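Rifamycin polyketide synthase (Amycolatopsis mediterranei, PDB 4LN9) probably catalyses, through its terminal-module dehydratase domain, the removal of water from a polyketide intermediate during assembly of the rifamycin chain. Local coordinates at residues P97-L102 and G151-E156; K176-T181 and R202-R207. All coordinates share one frame; numbering follows the deposited sequence.

Interaction 1: P97-L102 and G151-E156; sequences PVLDEL and GVLVPE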
# COMPACT_ATOMS: atom_id res chain seq x y z
N PRO A 97 -14.79 12.35 5.59
CA PRO A 97 -15.69 12.03 4.49
C PRO A 97 -16.00 13.21 3.55
O PRO A 97 -16.55 13.00 2.47
CB PRO A 97 -16.96 11.58 5.21
CG PRO A 97 -16.94 12.32 6.50
CD PRO A 97 -15.49 12.42 6.88
N VAL A 98 -15.66 14.43 3.96
CA VAL A 98 -16.05 15.61 3.19
C VAL A 98 -15.01 15.98 2.13
O VAL A 98 -13.84 16.17 2.44
CB VAL A 98 -16.30 16.84 4.10
CG1 VAL A 98 -16.61 18.07 3.26
CG2 VAL A 98 -17.44 16.55 5.06
N LEU A 99 -15.45 16.06 0.88
CA LEU A 99 -14.57 16.45 -0.21
C LEU A 99 -14.52 17.97 -0.35
O LEU A 99 -15.35 18.58 -1.03
CB LEU A 99 -15.00 15.79 -1.53
CG LEU A 99 -14.03 15.90 -2.72
CD1 LEU A 99 -12.63 15.47 -2.32
CD2 LEU A 99 -14.53 15.07 -3.90
N ASP A 100 -13.57 18.58 0.36
CA ASP A 100 -13.40 20.03 0.39
C ASP A 100 -13.10 20.54 -1.01
O ASP A 100 -13.75 21.46 -1.50
CB ASP A 100 -12.23 20.38 1.33
CG ASP A 100 -12.28 21.81 1.84
OD1 ASP A 100 -13.25 22.54 1.51
OD2 ASP A 100 -11.35 22.21 2.57
N GLU A 101 -12.19 19.84 -1.70
CA GLU A 101 -11.78 20.23 -3.04
C GLU A 101 -11.19 19.03 -3.79
O GLU A 101 -10.54 18.17 -3.19
CB GLU A 101 -10.76 21.37 -2.97
CG GLU A 101 -10.31 21.91 -4.32
CD GLU A 101 -9.49 23.17 -4.19
OE1 GLU A 101 -9.07 23.50 -3.06
OE2 GLU A 101 -9.28 23.85 -5.22
N LEU A 102 -11.52 18.92 -5.07
CA LEU A 102 -10.85 17.97 -5.95
C LEU A 102 -10.67 18.56 -7.34
O LEU A 102 -11.62 19.06 -7.94
CB LEU A 102 -11.64 16.66 -6.04
CG LEU A 102 -10.91 15.47 -6.66
CD1 LEU A 102 -9.75 15.03 -5.77
CD2 LEU A 102 -11.86 14.31 -6.91
N GLY A 151 -6.59 16.64 -4.34
CA GLY A 151 -7.57 17.36 -3.54
C GLY A 151 -7.37 17.27 -2.04
O GLY A 151 -6.29 16.95 -1.56
N VAL A 152 -8.43 17.60 -1.32
CA VAL A 152 -8.39 17.71 0.13
C VAL A 152 -9.69 17.16 0.73
O VAL A 152 -10.78 17.50 0.27
CB VAL A 152 -8.25 19.18 0.57
CG1 VAL A 152 -8.28 19.29 2.09
CG2 VAL A 152 -6.96 19.77 0.02
N LEU A 153 -9.55 16.21 1.65
CA LEU A 153 -10.68 15.72 2.43
C LEU A 153 -10.62 16.23 3.86
O LEU A 153 -9.54 16.40 4.42
CB LEU A 153 -10.72 14.20 2.41
CG LEU A 153 -10.91 13.64 1.00
CD1 LEU A 153 -10.24 12.29 0.87
CD2 LEU A 153 -12.40 13.56 0.67
N VAL A 154 -11.78 16.58 4.41
CA VAL A 154 -11.85 17.16 5.75
C VAL A 154 -12.88 16.41 6.59
O VAL A 154 -13.77 15.76 6.04
CB VAL A 154 -12.21 18.66 5.70
CG1 VAL A 154 -11.18 19.42 4.88
CG2 VAL A 154 -13.61 18.85 5.14
N PRO A 155 -12.74 16.47 7.92
CA PRO A 155 -13.72 15.81 8.77
C PRO A 155 -15.06 16.54 8.70
O PRO A 155 -15.12 17.67 8.22
CB PRO A 155 -13.12 15.94 10.18
CG PRO A 155 -11.69 16.34 9.98
CD PRO A 155 -11.68 17.13 8.70
N GLU A 156 -16.14 15.82 8.99
CA GLU A 156 -17.45 16.45 9.09
C GLU A 156 -17.63 17.06 10.48
O GLU A 156 -17.85 16.34 11.45
CB GLU A 156 -18.55 15.42 8.85
CG GLU A 156 -19.95 16.01 8.84
CD GLU A 156 -20.37 16.50 7.47
OE1 GLU A 156 -21.04 15.73 6.74
OE2 GLU A 156 -19.97 17.62 7.08

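Interaction 2: K176-T181 and R202-R207; sequences KPVDLT and RAVWRR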
# COMPACT_ATOMS: atom_id res chain seq x y z
N LYS A 176 -41.20 23.50 -16.27
CA LYS A 176 -41.73 22.95 -17.52
C LYS A 176 -40.97 21.69 -17.90
O LYS A 176 -39.74 21.69 -17.91
CB LYS A 176 -41.62 23.99 -18.64
CG LYS A 176 -41.98 25.40 -18.21
CD LYS A 176 -43.01 26.01 -19.14
CE LYS A 176 -44.05 26.82 -18.38
NZ LYS A 176 -44.87 25.96 -17.48
N PRO A 177 -41.71 20.61 -18.21
CA PRO A 177 -41.08 19.34 -18.55
C PRO A 177 -40.40 19.40 -19.92
O PRO A 177 -40.88 20.10 -20.81
CB PRO A 177 -42.25 18.36 -18.58
CG PRO A 177 -43.45 19.21 -18.85
CD PRO A 177 -43.17 20.52 -18.17
N VAL A 178 -39.23 18.78 -20.02
CA VAL A 178 -38.47 18.76 -21.26
C VAL A 178 -38.64 17.41 -21.94
O VAL A 178 -38.60 16.37 -21.28
CB VAL A 178 -36.98 19.01 -21.00
CG1 VAL A 178 -36.19 18.99 -22.30
CG2 VAL A 178 -36.78 20.33 -20.26
N ASP A 179 -38.99 17.42 -23.23
CA ASP A 179 -39.08 16.18 -24.00
C ASP A 179 -37.68 15.63 -24.26
O ASP A 179 -36.84 16.32 -24.82
CB ASP A 179 -39.80 16.44 -25.33
CG ASP A 179 -40.27 15.16 -25.99
OD1 ASP A 179 -39.75 14.08 -25.65
OD2 ASP A 179 -41.16 15.24 -26.87
N LEU A 180 -37.42 14.43 -23.78
CA LEU A 180 -36.07 13.90 -23.82
C LEU A 180 -35.74 13.16 -25.09
O LEU A 180 -34.59 12.92 -25.39
CB LEU A 180 -35.84 13.01 -22.62
CG LEU A 180 -35.82 13.79 -21.32
CD1 LEU A 180 -35.27 13.00 -20.17
CD2 LEU A 180 -35.05 15.08 -21.50
N THR A 181 -36.80 12.83 -25.81
CA THR A 181 -36.74 12.14 -27.09
C THR A 181 -35.59 12.64 -27.94
O THR A 181 -35.53 13.81 -28.32
CB THR A 181 -38.05 12.29 -27.88
OG1 THR A 181 -38.99 11.29 -27.46
CG2 THR A 181 -37.79 12.14 -29.37
N ARG A 202 -34.29 10.22 -16.38
CA ARG A 202 -35.63 9.72 -16.69
C ARG A 202 -36.61 10.83 -17.07
O ARG A 202 -37.55 10.60 -17.83
CB ARG A 202 -36.19 8.92 -15.51
CG ARG A 202 -35.36 7.70 -15.15
CD ARG A 202 -35.75 6.51 -16.01
NE ARG A 202 -37.15 6.15 -15.80
CZ ARG A 202 -37.89 5.44 -16.65
NH1 ARG A 202 -37.35 4.97 -17.76
NH2 ARG A 202 -39.16 5.18 -16.37
N ALA A 203 -36.42 12.00 -16.48
CA ALA A 203 -37.25 13.16 -16.78
C ALA A 203 -36.47 14.41 -16.41
O ALA A 203 -35.63 14.37 -15.51
CB ALA A 203 -38.55 13.09 -15.98
N VAL A 204 -36.74 15.50 -17.11
CA VAL A 204 -36.13 16.78 -16.79
C VAL A 204 -37.19 17.88 -16.82
O VAL A 204 -38.10 17.83 -17.65
CB VAL A 204 -35.02 17.13 -17.79
CG1 VAL A 204 -34.60 18.58 -17.65
CG2 VAL A 204 -33.82 16.20 -17.60
N TRP A 205 -37.17 18.75 -15.82
CA TRP A 205 -37.95 19.99 -15.88
C TRP A 205 -37.05 21.17 -15.75
O TRP A 205 -36.03 21.11 -15.06
CB TRP A 205 -39.00 20.03 -14.77
CG TRP A 205 -39.92 18.84 -14.74
CD1 TRP A 205 -41.25 18.79 -15.16
CD2 TRP A 205 -39.66 17.54 -14.13
NE1 TRP A 205 -41.78 17.55 -14.92
CE2 TRP A 205 -40.88 16.75 -14.30
CE3 TRP A 205 -38.57 16.97 -13.49
CZ2 TRP A 205 -40.97 15.45 -13.85
CZ3 TRP A 205 -38.67 15.65 -13.05
CH2 TRP A 205 -39.85 14.92 -13.21
N ARG A 206 -37.48 22.30 -16.30
CA ARG A 206 -36.68 23.51 -16.26
C ARG A 206 -37.49 24.69 -15.73
O ARG A 206 -38.70 24.77 -15.95
CB ARG A 206 -36.13 23.83 -17.66
CG ARG A 206 -35.30 25.11 -17.72
CD ARG A 206 -35.07 25.55 -19.16
NE ARG A 206 -34.48 24.49 -19.97
CZ ARG A 206 -35.14 23.79 -20.89
NH1 ARG A 206 -36.42 24.04 -21.11
NH2 ARG A 206 -34.52 22.86 -21.60
N ARG A 207 -36.81 25.60 -15.04
CA ARG A 207 -37.46 26.74 -14.40
C ARG A 207 -36.45 27.89 -14.38
O ARG A 207 -35.25 27.66 -14.22
CB ARG A 207 -37.86 26.36 -12.97
CG ARG A 207 -38.77 27.35 -12.27
CD ARG A 207 -38.50 27.34 -10.77
NE ARG A 207 -39.53 26.61 -10.04
CZ ARG A 207 -39.42 26.24 -8.77
NH1 ARG A 207 -38.30 26.45 -8.10
NH2 ARG A 207 -40.45 25.66 -8.16
O HOH W 1 -38.75 15.11 -19.21

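Interaction 1: P97-L102 and G151-E156
Val-98 and Val-154 face each other as an antiparallel hydrogen-bonded pair: Val-98 N gives to Val-154 O, and Val-154 N returns a bond to Val-98 O of 2.9 Å. Their side chains meet through CB of Val-98 and CG2 of Val-154, 3.5 Å apart. Val-154 (chi1 -58°) sets CG2 between its own N and carbonyl carbon, which brings that methyl over Val-98 and leaves CG1 to Asp-100, 3.6 Å from OD2. On the other face, Leu-99 CD1 packs at 3.6 Å on Leu-153 CD2. The register then slips by one residue. Asp-100 and Glu-101 both turn their N atoms to Val-152 O, at 3.0 and 3.4 Å and both weakly, which defines a classic beta bulge; Val-152 N restores the pairing on Glu-101 O at 2.9 Å. Beyond the strand end, Glu-156 carries OE2 to 3.4 Å from Val-98 CG2, and a salt bridge to Arg-271 fixes that carboxylate. Strand 98-104 is thus held between strand 146-154 and strand 263-272, with backbone bonds from Leu-99 to Leu-270, while Leu-99 also rests on Val-84 and Val-88 of helix 80-93.

Interaction 2: K176-T181 and R202-R207
This is a short antiparallel strand pairing near the surface, in which strand 176-178 edges strand 201-207 and ends the run of strands within this chain. Three backbone bonds of 2.8 Å carry it: Lys-176 N to Arg-206 O, Arg-206 N to Lys-176 O, and Val-178 N to Val-204 O, the last the straightest at 167°. The segment axes lie 137° apart, far from strictly antiparallel, and past Val-178 the backbones separate. There water 1 accepts from Val-204 N; its approach to Val-178 O is too short to be certain, so a bridge between the strands is doubtful. In the double hotdog fold of this dehydratase, the central helix of a hotdog is wrapped by its sheet; here helix 236-251 lies against the face bearing Val-204, which touches Ser-249. Leu-180, which also reaches Val-248, lays CD1 3.9 Å from Ala-203 CA. On the Val-204 face Val-178 CG2 meets Val-204 CG1 at 3.8 Å and sits over one face of the Arg-206 guanidinium, 3.6 Å from NH2. A bend at chi3 (-54°) of the otherwise extended Arg-206 chain folds its end back over the valine. The reverse face holds Pro-177, whose CA lies 3.4 Å from Trp-205 CD1 and whose CB approaches the same atom at 3.6 Å. Trp-205 also makes an edge-to-face contact with Trp-170.

In the fold
Interaction 1 closes before interaction 2 opens, and strand 146-154 of the first is followed directly in the chain by strand 176-178 of the second. Their centres are 33 Å apart and their nearest atoms about 24 Å, on opposite sides of the chain's centre, so neither touches the other. A continuous antiparallel strand order nevertheless connects them: from strand 98-104 it passes through 263-272, 303-313, 291-297, 279-285 and 214-220 to 201-207. This fits a double hotdog, with 97-102 and 151-156 near the junction of the two halves, where strand 98-104 meets strand 263-272, and 176-181 with 202-207 at the far margin of the second.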